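Local coordinates for protein amorpha-4,11-diene synthase (Artemisia annua, PDB 4GAX) that probably cyclises farnesyl diphosphate to a sesquiterpene, being an engineered variant of a plant terpene synthase of the amorphadiene and alpha-bisabolol kind, at residues Asp101-Trp115 with Leu126-Val138. Numbering follows the deposited sequence.
Sequences DHALQHIYETYGDNW and LMRKQGYFVTCDV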
ATOM      1  N   ASP A 101       7.699  14.662 -11.917  1.00 24.62           N
ATOM      2  CA  ASP A 101       8.863  13.845 -12.275  1.00 23.47           C
ATOM      3  C   ASP A 101       9.952  14.707 -12.880  1.00 23.65           C
ATOM      4  O   ASP A 101      11.116  14.596 -12.508  1.00 20.93           O
ATOM      5  CB  ASP A 101       8.476  12.713 -13.234  1.00 20.08           C
ATOM      6  CG  ASP A 101       7.540  11.702 -12.577  1.00 28.46           C
ATOM      7  OD1 ASP A 101       7.414  11.732 -11.324  1.00 28.85           O
ATOM      8  OD2 ASP A 101       6.922  10.900 -13.303  1.00 32.25           O
ATOM      9  N   HIS A 102       9.573  15.601 -13.788  1.00 22.99           N
ATOM     10  CA  HIS A 102      10.569  16.469 -14.415  1.00 24.54           C
ATOM     11  C   HIS A 102      11.238  17.425 -13.410  1.00 26.04           C
ATOM     12  O   HIS A 102      12.448  17.651 -13.462  1.00 21.66           O
ATOM     13  CB  HIS A 102       9.951  17.246 -15.568  1.00 27.45           C
ATOM     14  CG  HIS A 102      10.878  18.247 -16.184  1.00 30.52           C
ATOM     15  ND1 HIS A 102      10.846  19.587 -15.854  1.00 37.80           N
ATOM     16  CD2 HIS A 102      11.854  18.107 -17.105  1.00 29.74           C
ATOM     17  CE1 HIS A 102      11.770  20.227 -16.549  1.00 33.69           C
ATOM     18  NE2 HIS A 102      12.398  19.354 -17.313  1.00 38.35           N
ATOM     19  N   ALA A 103      10.444  17.975 -12.500  1.00 20.96           N
ATOM     20  CA  ALA A 103      10.938  18.888 -11.467  1.00 26.25           C
ATOM     21  C   ALA A 103      11.945  18.197 -10.553  1.00 22.39           C
ATOM     22  O   ALA A 103      13.040  18.706 -10.339  1.00 21.96           O
ATOM     23  CB  ALA A 103       9.764  19.422 -10.635  1.00 25.15           C
ATOM     24  N   LEU A 104      11.568  17.037 -10.019  1.00 19.40           N
ATOM     25  CA  LEU A 104      12.454  16.289  -9.127  1.00 16.67           C
ATOM     26  C   LEU A 104      13.703  15.796  -9.845  1.00 19.29           C
ATOM     27  O   LEU A 104      14.792  15.757  -9.254  1.00 21.76           O
ATOM     28  CB  LEU A 104      11.708  15.129  -8.468  1.00 15.88           C
ATOM     29  CG  LEU A 104      10.560  15.576  -7.555  1.00 23.94           C
ATOM     30  CD1 LEU A 104       9.899  14.359  -6.906  1.00 26.04           C
ATOM     31  CD2 LEU A 104      11.037  16.550  -6.475  1.00 21.10           C
ATOM     32  N   GLN A 105      13.556  15.447 -11.125  1.00 21.08           N
ATOM     33  CA  GLN A 105      14.706  15.058 -11.938  1.00 23.54           C
ATOM     34  C   GLN A 105      15.682  16.216 -12.023  1.00 27.58           C
ATOM     35  O   GLN A 105      16.906  16.048 -11.883  1.00 20.31           O
ATOM     36  CB  GLN A 105      14.261  14.686 -13.352  1.00 20.28           C
ATOM     37  CG  GLN A 105      15.388  14.219 -14.256  1.00 20.17           C
ATOM     38  CD  GLN A 105      14.953  14.135 -15.710  1.00 29.67           C
ATOM     39  OE1 GLN A 105      14.195  14.985 -16.185  1.00 31.37           O
ATOM     40  NE2 GLN A 105      15.422  13.098 -16.426  1.00 25.25           N
ATOM     41  N   HIS A 106      15.132  17.401 -12.264  1.00 21.20           N
ATOM     42  CA  HIS A 106      15.954  18.594 -12.423  1.00 25.47           C
ATOM     43  C   HIS A 106      16.621  18.974 -11.101  1.00 24.97           C
ATOM     44  O   HIS A 106      17.778  19.419 -11.076  1.00 21.20           O
ATOM     45  CB  HIS A 106      15.102  19.748 -12.934  1.00 21.80           C
ATOM     46  CG  HIS A 106      15.887  20.988 -13.212  1.00 26.46           C
ATOM     47  ND1 HIS A 106      15.905  22.064 -12.345  1.00 37.00           N
ATOM     48  CD2 HIS A 106      16.687  21.319 -14.244  1.00 28.54           C
ATOM     49  CE1 HIS A 106      16.682  23.007 -12.844  1.00 35.28           C
ATOM     50  NE2 HIS A 106      17.170  22.587 -13.995  1.00 35.37           N
ATOM     51  N   ILE A 107      15.889  18.804 -10.005  1.00 20.76           N
ATOM     52  CA  ILE A 107      16.452  19.042  -8.669  1.00 25.52           C
ATOM     53  C   ILE A 107      17.601  18.073  -8.407  1.00 26.98           C
ATOM     54  O   ILE A 107      18.675  18.467  -7.923  1.00 24.95           O
ATOM     55  CB  ILE A 107      15.389  18.868  -7.559  1.00 24.73           C
ATOM     56  CG1 ILE A 107      14.304  19.938  -7.685  1.00 30.51           C
ATOM     57  CG2 ILE A 107      16.033  18.994  -6.166  1.00 23.76           C
ATOM     58  CD1 ILE A 107      14.853  21.348  -7.644  1.00 33.93           C
ATOM     59  N   TYR A 108      17.379  16.802  -8.736  1.00 27.93           N
ATOM     60  CA  TYR A 108      18.410  15.795  -8.545  1.00 24.59           C
ATOM     61  C   TYR A 108      19.635  16.098  -9.409  1.00 31.25           C
ATOM     62  O   TYR A 108      20.774  16.026  -8.931  1.00 26.86           O
ATOM     63  CB  TYR A 108      17.876  14.370  -8.785  1.00 19.37           C
ATOM     64  CG  TYR A 108      18.883  13.313  -8.374  1.00 29.68           C
ATOM     65  CD1 TYR A 108      19.252  13.167  -7.044  1.00 25.07           C
ATOM     66  CD2 TYR A 108      19.495  12.494  -9.318  1.00 37.09           C
ATOM     67  CE1 TYR A 108      20.192  12.221  -6.657  1.00 32.59           C
ATOM     68  CE2 TYR A 108      20.429  11.536  -8.939  1.00 40.36           C
ATOM     69  CZ  TYR A 108      20.774  11.407  -7.608  1.00 44.06           C
ATOM     70  OH  TYR A 108      21.700  10.463  -7.221  1.00 47.88           O
ATOM     71  N   GLU A 109      19.413  16.457 -10.670  1.00 24.94           N
ATOM     72  CA  GLU A 109      20.539  16.780 -11.543  1.00 25.88           C
ATOM     73  C   GLU A 109      21.301  18.040 -11.120  1.00 29.37           C
ATOM     74  O   GLU A 109      22.516  18.131 -11.309  1.00 36.08           O
ATOM     75  CB  GLU A 109      20.070  16.939 -12.993  1.00 34.90           C
ATOM     76  CG  GLU A 109      19.519  15.662 -13.615  1.00 32.59           C
ATOM     77  CD  GLU A 109      18.781  15.923 -14.934  1.00 41.31           C
ATOM     78  OE1 GLU A 109      18.645  17.109 -15.317  1.00 38.72           O
ATOM     79  OE2 GLU A 109      18.336  14.946 -15.585  1.00 39.97           O
ATOM     80  N   THR A 110      20.597  19.017 -10.562  1.00 26.84           N
ATOM     81  CA  THR A 110      21.218  20.303 -10.264  1.00 29.57           C
ATOM     82  C   THR A 110      22.076  20.245  -9.010  1.00 28.68           C
ATOM     83  O   THR A 110      23.193  20.756  -8.993  1.00 26.67           O
ATOM     84  CB  THR A 110      20.162  21.417 -10.096  1.00 36.53           C
ATOM     85  OG1 THR A 110      19.328  21.466 -11.263  1.00 37.79           O
ATOM     86  CG2 THR A 110      20.837  22.773  -9.879  1.00 33.97           C
ATOM     87  N   TYR A 111      21.563  19.607  -7.963  1.00 25.51           N
ATOM     88  CA  TYR A 111      22.239  19.653  -6.677  1.00 27.32           C
ATOM     89  C   TYR A 111      22.884  18.318  -6.331  1.00 29.71           C
ATOM     90  O   TYR A 111      23.695  18.240  -5.400  1.00 31.66           O
ATOM     91  CB  TYR A 111      21.253  20.093  -5.581  1.00 22.11           C
ATOM     92  CG  TYR A 111      20.601  21.429  -5.878  1.00 25.88           C
ATOM     93  CD1 TYR A 111      21.246  22.622  -5.563  1.00 31.36           C
ATOM     94  CD2 TYR A 111      19.353  21.499  -6.487  1.00 25.07           C
ATOM     95  CE1 TYR A 111      20.657  23.854  -5.839  1.00 40.18           C
ATOM     96  CE2 TYR A 111      18.754  22.726  -6.768  1.00 29.52           C
ATOM     97  CZ  TYR A 111      19.414  23.900  -6.440  1.00 34.24           C
ATOM     98  OH  TYR A 111      18.833  25.122  -6.714  1.00 31.85           O
ATOM     99  N   GLY A 112      22.539  17.280  -7.093  1.00 29.27           N
ATOM    100  CA  GLY A 112      22.970  15.931  -6.779  1.00 27.99           C
ATOM    101  C   GLY A 112      22.731  15.594  -5.312  1.00 28.80           C
ATOM    102  O   GLY A 112      21.659  15.853  -4.762  1.00 20.97           O
ATOM    103  N   ASP A 113      23.748  15.041  -4.666  1.00 23.89           N
ATOM    104  CA  ASP A 113      23.662  14.701  -3.251  1.00 26.54           C
ATOM    105  C   ASP A 113      23.981  15.895  -2.347  1.00 33.66           C
ATOM    106  O   ASP A 113      24.020  15.758  -1.123  1.00 31.95           O
ATOM    107  CB  ASP A 113      24.630  13.554  -2.959  1.00 32.93           C
ATOM    108  CG  ASP A 113      24.294  12.811  -1.686  1.00 39.69           C
ATOM    109  OD1 ASP A 113      23.095  12.541  -1.415  1.00 37.39           O
ATOM    110  OD2 ASP A 113      25.250  12.495  -0.960  1.00 41.75           O
ATOM    111  N   ASN A 114      24.194  17.068  -2.940  1.00 23.72           N
ATOM    112  CA  ASN A 114      24.742  18.200  -2.175  1.00 28.81           C
ATOM    113  C   ASN A 114      23.783  19.354  -1.895  1.00 32.98           C
ATOM    114  O   ASN A 114      24.206  20.509  -1.806  1.00 33.27           O
ATOM    115  CB  ASN A 114      25.997  18.750  -2.857  1.00 28.97           C
ATOM    116  CG  ASN A 114      27.058  17.693  -3.058  1.00 36.59           C
ATOM    117  OD1 ASN A 114      27.560  17.106  -2.091  1.00 37.09           O
ATOM    118  ND2 ASN A 114      27.416  17.447  -4.316  1.00 38.32           N
ATOM    119  N   TRP A 115      22.497  19.052  -1.764  1.00 24.82           N
ATOM    120  CA  TRP A 115      21.529  20.050  -1.311  1.00 24.04           C
ATOM    121  C   TRP A 115      21.953  20.629   0.028  1.00 30.80           C
ATOM    122  O   TRP A 115      22.326  19.889   0.947  1.00 32.67           O
ATOM    123  CB  TRP A 115      20.157  19.410  -1.113  1.00 19.18           C
ATOM    124  CG  TRP A 115      19.071  20.380  -0.731  1.00 20.10           C
ATOM    125  CD1 TRP A 115      18.718  20.772   0.538  1.00 22.97           C
ATOM    126  CD2 TRP A 115      18.190  21.075  -1.629  1.00 20.66           C
ATOM    127  NE1 TRP A 115      17.676  21.668   0.478  1.00 19.93           N
ATOM    128  CE2 TRP A 115      17.326  21.865  -0.838  1.00 23.75           C
ATOM    129  CE3 TRP A 115      18.050  21.111  -3.026  1.00 24.83           C
ATOM    130  CZ2 TRP A 115      16.339  22.678  -1.391  1.00 28.53           C
ATOM    131  CZ3 TRP A 115      17.074  21.910  -3.575  1.00 20.51           C
ATOM    132  CH2 TRP A 115      16.231  22.690  -2.757  1.00 30.39           C
ATOM    133  N   LEU A 126      11.646  13.644  -0.252  1.00 19.08           N
ATOM    134  CA  LEU A 126      11.093  13.676  -1.614  1.00 19.31           C
ATOM    135  C   LEU A 126      12.015  13.017  -2.627  1.00 19.21           C
ATOM    136  O   LEU A 126      11.546  12.347  -3.571  1.00 18.91           O
ATOM    137  CB  LEU A 126      10.780  15.106  -2.066  1.00 17.51           C
ATOM    138  CG  LEU A 126       9.741  15.937  -1.326  1.00 19.29           C
ATOM    139  CD1 LEU A 126       9.503  17.263  -2.097  1.00 21.73           C
ATOM    140  CD2 LEU A 126       8.435  15.171  -1.135  1.00 22.42           C
ATOM    141  N   MET A 127      13.323  13.200  -2.457  1.00 13.15           N
ATOM    142  CA  MET A 127      14.264  12.514  -3.333  1.00 13.55           C
ATOM    143  C   MET A 127      14.140  10.991  -3.188  1.00 16.06           C
ATOM    144  O   MET A 127      13.992  10.278  -4.179  1.00 19.41           O
ATOM    145  CB  MET A 127      15.710  12.969  -3.064  1.00 21.74           C
ATOM    146  CG  MET A 127      16.008  14.401  -3.540  1.00 23.32           C
ATOM    147  SD  MET A 127      15.875  14.634  -5.337  1.00 28.80           S
ATOM    148  CE  MET A 127      14.253  15.343  -5.469  1.00 20.39           C
ATOM    149  N   ARG A 128      14.184  10.494  -1.953  1.00 18.44           N
ATOM    150  CA  ARG A 128      14.124   9.044  -1.720  1.00 15.88           C
ATOM    151  C   ARG A 128      12.778   8.461  -2.138  1.00 15.03           C
ATOM    152  O   ARG A 128      12.722   7.362  -2.668  1.00 18.87           O
ATOM    153  CB  ARG A 128      14.431   8.696  -0.247  1.00 19.11           C
ATOM    154  CG  ARG A 128      15.937   8.793   0.065  1.00 23.86           C
ATOM    155  CD  ARG A 128      16.343   7.954   1.287  1.00 16.99           C
ATOM    156  NE  ARG A 128      17.807   7.943   1.430  1.00 17.64           N
ATOM    157  CZ  ARG A 128      18.450   7.345   2.428  1.00 21.99           C
ATOM    158  NH1 ARG A 128      17.756   6.683   3.341  1.00 18.93           N
ATOM    159  NH2 ARG A 128      19.776   7.417   2.516  1.00 18.10           N
ATOM    160  N   LYS A 129      11.702   9.198  -1.900  1.00 19.61           N
ATOM    161  CA  LYS A 129      10.380   8.761  -2.355  1.00 20.18           C
ATOM    162  C   LYS A 129      10.374   8.599  -3.882  1.00 18.61           C
ATOM    163  O   LYS A 129       9.707   7.716  -4.421  1.00 22.33           O
ATOM    164  CB  LYS A 129       9.311   9.755  -1.906  1.00 17.18           C
ATOM    165  CG  LYS A 129       7.872   9.476  -2.393  1.00 22.03           C
ATOM    166  CD  LYS A 129       6.884  10.476  -1.752  1.00 27.59           C
ATOM    167  CE  LYS A 129       5.461  10.338  -2.332  1.00 35.13           C
ATOM    168  NZ  LYS A 129       5.160   8.944  -2.762  1.00 39.92           N
ATOM    169  N   GLN A 130      11.139   9.440  -4.570  1.00 21.39           N
ATOM    170  CA  GLN A 130      11.220   9.410  -6.028  1.00 17.47           C
ATOM    171  C   GLN A 130      12.147   8.287  -6.499  1.00 24.57           C
ATOM    172  O   GLN A 130      12.234   7.977  -7.697  1.00 22.04           O
ATOM    173  CB  GLN A 130      11.678  10.787  -6.547  1.00 23.56           C
ATOM    174  CG  GLN A 130      11.548  11.014  -8.050  1.00 26.54           C
ATOM    175  CD  GLN A 130      10.117  11.082  -8.538  1.00 35.87           C
ATOM    176  OE1 GLN A 130       9.168  11.063  -7.746  1.00 31.56           O
ATOM    177  NE2 GLN A 130       9.952  11.158  -9.862  1.00 22.29           N
ATOM    178  N   GLY A 131      12.820   7.643  -5.555  1.00 23.47           N
ATOM    179  CA  GLY A 131      13.708   6.549  -5.906  1.00 23.62           C
ATOM    180  C   GLY A 131      15.175   6.947  -5.964  1.00 22.20           C
ATOM    181  O   GLY A 131      16.020   6.119  -6.309  1.00 22.47           O
ATOM    182  N   TYR A 132      15.497   8.209  -5.660  1.00 16.64           N
ATOM    183  CA  TYR A 132      16.907   8.626  -5.674  1.00 18.44           C
ATOM    184  C   TYR A 132      17.540   8.341  -4.314  1.00 22.32           C
ATOM    185  O   TYR A 132      17.140   8.931  -3.310  1.00 22.16           O
ATOM    186  CB  TYR A 132      17.057  10.122  -5.977  1.00 20.28           C
ATOM    187  CG  TYR A 132      16.509  10.556  -7.312  1.00 28.78           C
ATOM    188  CD1 TYR A 132      15.456  11.462  -7.393  1.00 23.28           C
ATOM    189  CD2 TYR A 132      17.053  10.073  -8.500  1.00 28.72           C
ATOM    190  CE1 TYR A 132      14.942  11.869  -8.632  1.00 22.22           C
ATOM    191  CE2 TYR A 132      16.548  10.470  -9.733  1.00 33.74           C
ATOM    192  CZ  TYR A 132      15.497  11.367  -9.794  1.00 30.18           C
ATOM    193  OH  TYR A 132      15.006  11.770 -11.021  1.00 27.60           O
ATOM    194  N   PHE A 133      18.526   7.448  -4.286  1.00 20.66           N
ATOM    195  CA  PHE A 133      19.158   7.016  -3.035  1.00 25.78           C
ATOM    196  C   PHE A 133      20.158   8.080  -2.558  1.00 28.77           C
ATOM    197  O   PHE A 133      21.365   7.836  -2.434  1.00 25.23           O
ATOM    198  CB  PHE A 133      19.849   5.661  -3.241  1.00 27.11           C
ATOM    199  CG  PHE A 133      20.091   4.878  -1.969  1.00 30.67           C
ATOM    200  CD1 PHE A 133      20.327   3.505  -2.031  1.00 27.69           C
ATOM    201  CD2 PHE A 133      20.099   5.498  -0.722  1.00 27.83           C
ATOM    202  CE1 PHE A 133      20.569   2.767  -0.879  1.00 32.80           C
ATOM    203  CE2 PHE A 133      20.345   4.764   0.434  1.00 24.44           C
ATOM    204  CZ  PHE A 133      20.580   3.400   0.355  1.00 23.60           C
ATOM    205  N   VAL A 134      19.624   9.262  -2.294  1.00 17.58           N
ATOM    206  CA  VAL A 134      20.364  10.373  -1.720  1.00 23.49           C
ATOM    207  C   VAL A 134      20.908   9.966  -0.345  1.00 27.18           C
ATOM    208  O   VAL A 134      20.278   9.179   0.352  1.00 20.03           O
ATOM    209  CB  VAL A 134      19.383  11.556  -1.594  1.00 34.14           C
ATOM    210  CG1 VAL A 134      19.532  12.273  -0.277  1.00 57.04           C
ATOM    211  CG2 VAL A 134      19.495  12.474  -2.820  1.00 23.39           C
ATOM    212  N   THR A 135      22.074  10.477   0.053  1.00 24.10           N
ATOM    213  CA  THR A 135      22.660  10.039   1.323  1.00 23.26           C
ATOM    214  C   THR A 135      22.248  10.907   2.534  1.00 23.38           C
ATOM    215  O   THR A 135      21.610  11.951   2.387  1.00 19.93           O
ATOM    216  CB  THR A 135      24.180   9.990   1.234  1.00 35.98           C
ATOM    217  OG1 THR A 135      24.692   9.039   2.176  1.00 69.90           O
ATOM    218  CG2 THR A 135      24.726  11.323   1.551  1.00 14.24           C
ATOM    219  N   CYS A 136      22.640  10.479   3.730  1.00 25.77           N
ATOM    220  CA  CYS A 136      22.345  11.242   4.943  1.00 30.51           C
ATOM    221  C   CYS A 136      23.261  12.426   5.226  1.00 29.88           C
ATOM    222  O   CYS A 136      23.048  13.131   6.217  1.00 29.38           O
ATOM    223  CB  CYS A 136      22.388  10.314   6.152  1.00 39.84           C
ATOM    224  SG  CYS A 136      20.934   9.323   6.264  1.00 36.13           S
ATOM    225  N   ASP A 137      24.279  12.636   4.390  1.00 31.91           N
ATOM    226  CA  ASP A 137      25.251  13.719   4.615  1.00 29.11           C
ATOM    227  C   ASP A 137      24.580  15.070   4.813  1.00 31.91           C
ATOM    228  O   ASP A 137      25.079  15.907   5.552  1.00 29.87           O
ATOM    229  CB  ASP A 137      26.232  13.841   3.448  1.00 29.14           C
ATOM    230  CG  ASP A 137      27.171  12.648   3.342  1.00 45.84           C
ATOM    231  OD1 ASP A 137      27.201  11.820   4.282  1.00 44.79           O
ATOM    232  OD2 ASP A 137      27.886  12.549   2.317  1.00 45.54           O
ATOM    233  N   VAL A 138      23.447  15.273   4.148  1.00 27.91           N
ATOM    234  CA  VAL A 138      22.750  16.542   4.210  1.00 28.35           C
ATOM    235  C   VAL A 138      22.367  16.889   5.649  1.00 29.80           C
ATOM    236  O   VAL A 138      22.196  18.068   5.984  1.00 26.83           O
ATOM    237  CB  VAL A 138      21.497  16.541   3.301  1.00 26.37           C
ATOM    238  CG1 VAL A 138      20.425  15.587   3.842  1.00 23.65           C
ATOM    239  CG2 VAL A 138      20.936  17.952   3.153  1.00 23.72           C
TER
HETATM  240  O   HOH W   1      12.098  12.163 -11.316  1.00 23.08           O
HETATM  241  O   HOH W   2      22.949  14.237   1.403  1.00 26.27           O
HETATM  242  O   HOH W   3      27.090  14.466  -0.106  1.00 50.19           O
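Tyr108, with CG anti to the backbone N (chi1 -171°), and Tyr132, with CG anti to its carbonyl carbon (chi1 -61°), lay their rings together as an offset stack. The ring centroids are 4.1 Å apart and the planes lie at 9°. The stack joins helix 97-111 to the chain leaving helix 120-129 through a Schellman motif at Gly131, within the all-helical N-terminal domain of the terpene synthase. Each tyrosine also sets its CB over the face of the other ring, a reciprocal CH-pi contact. Met127 makes an oblique Met-aromatic contact with the Tyr108 ring through SD and brings CE to 3.6 Å from Leu104 CD2. Were Tyr132 replaced by an alanine, one face of Tyr108 would probably lose its stacking partner and water 1 the hydroxyl it meets. That water, 2.9 Å from Tyr132 OH, donates to Asp101 O and accepts from Gln130 NE2. The same amide nitrogen donates to Asp101 OD1 (3.0 Å), arriving from above the carboxylate plane. Beyond the helix, where Tyr111-Asn114 form a type II' turn, Asp113 turns its carboxylate to the loop: OD1, on its syn side, accepts from Thr135 N at 2.7 Å in a nearly straight bond.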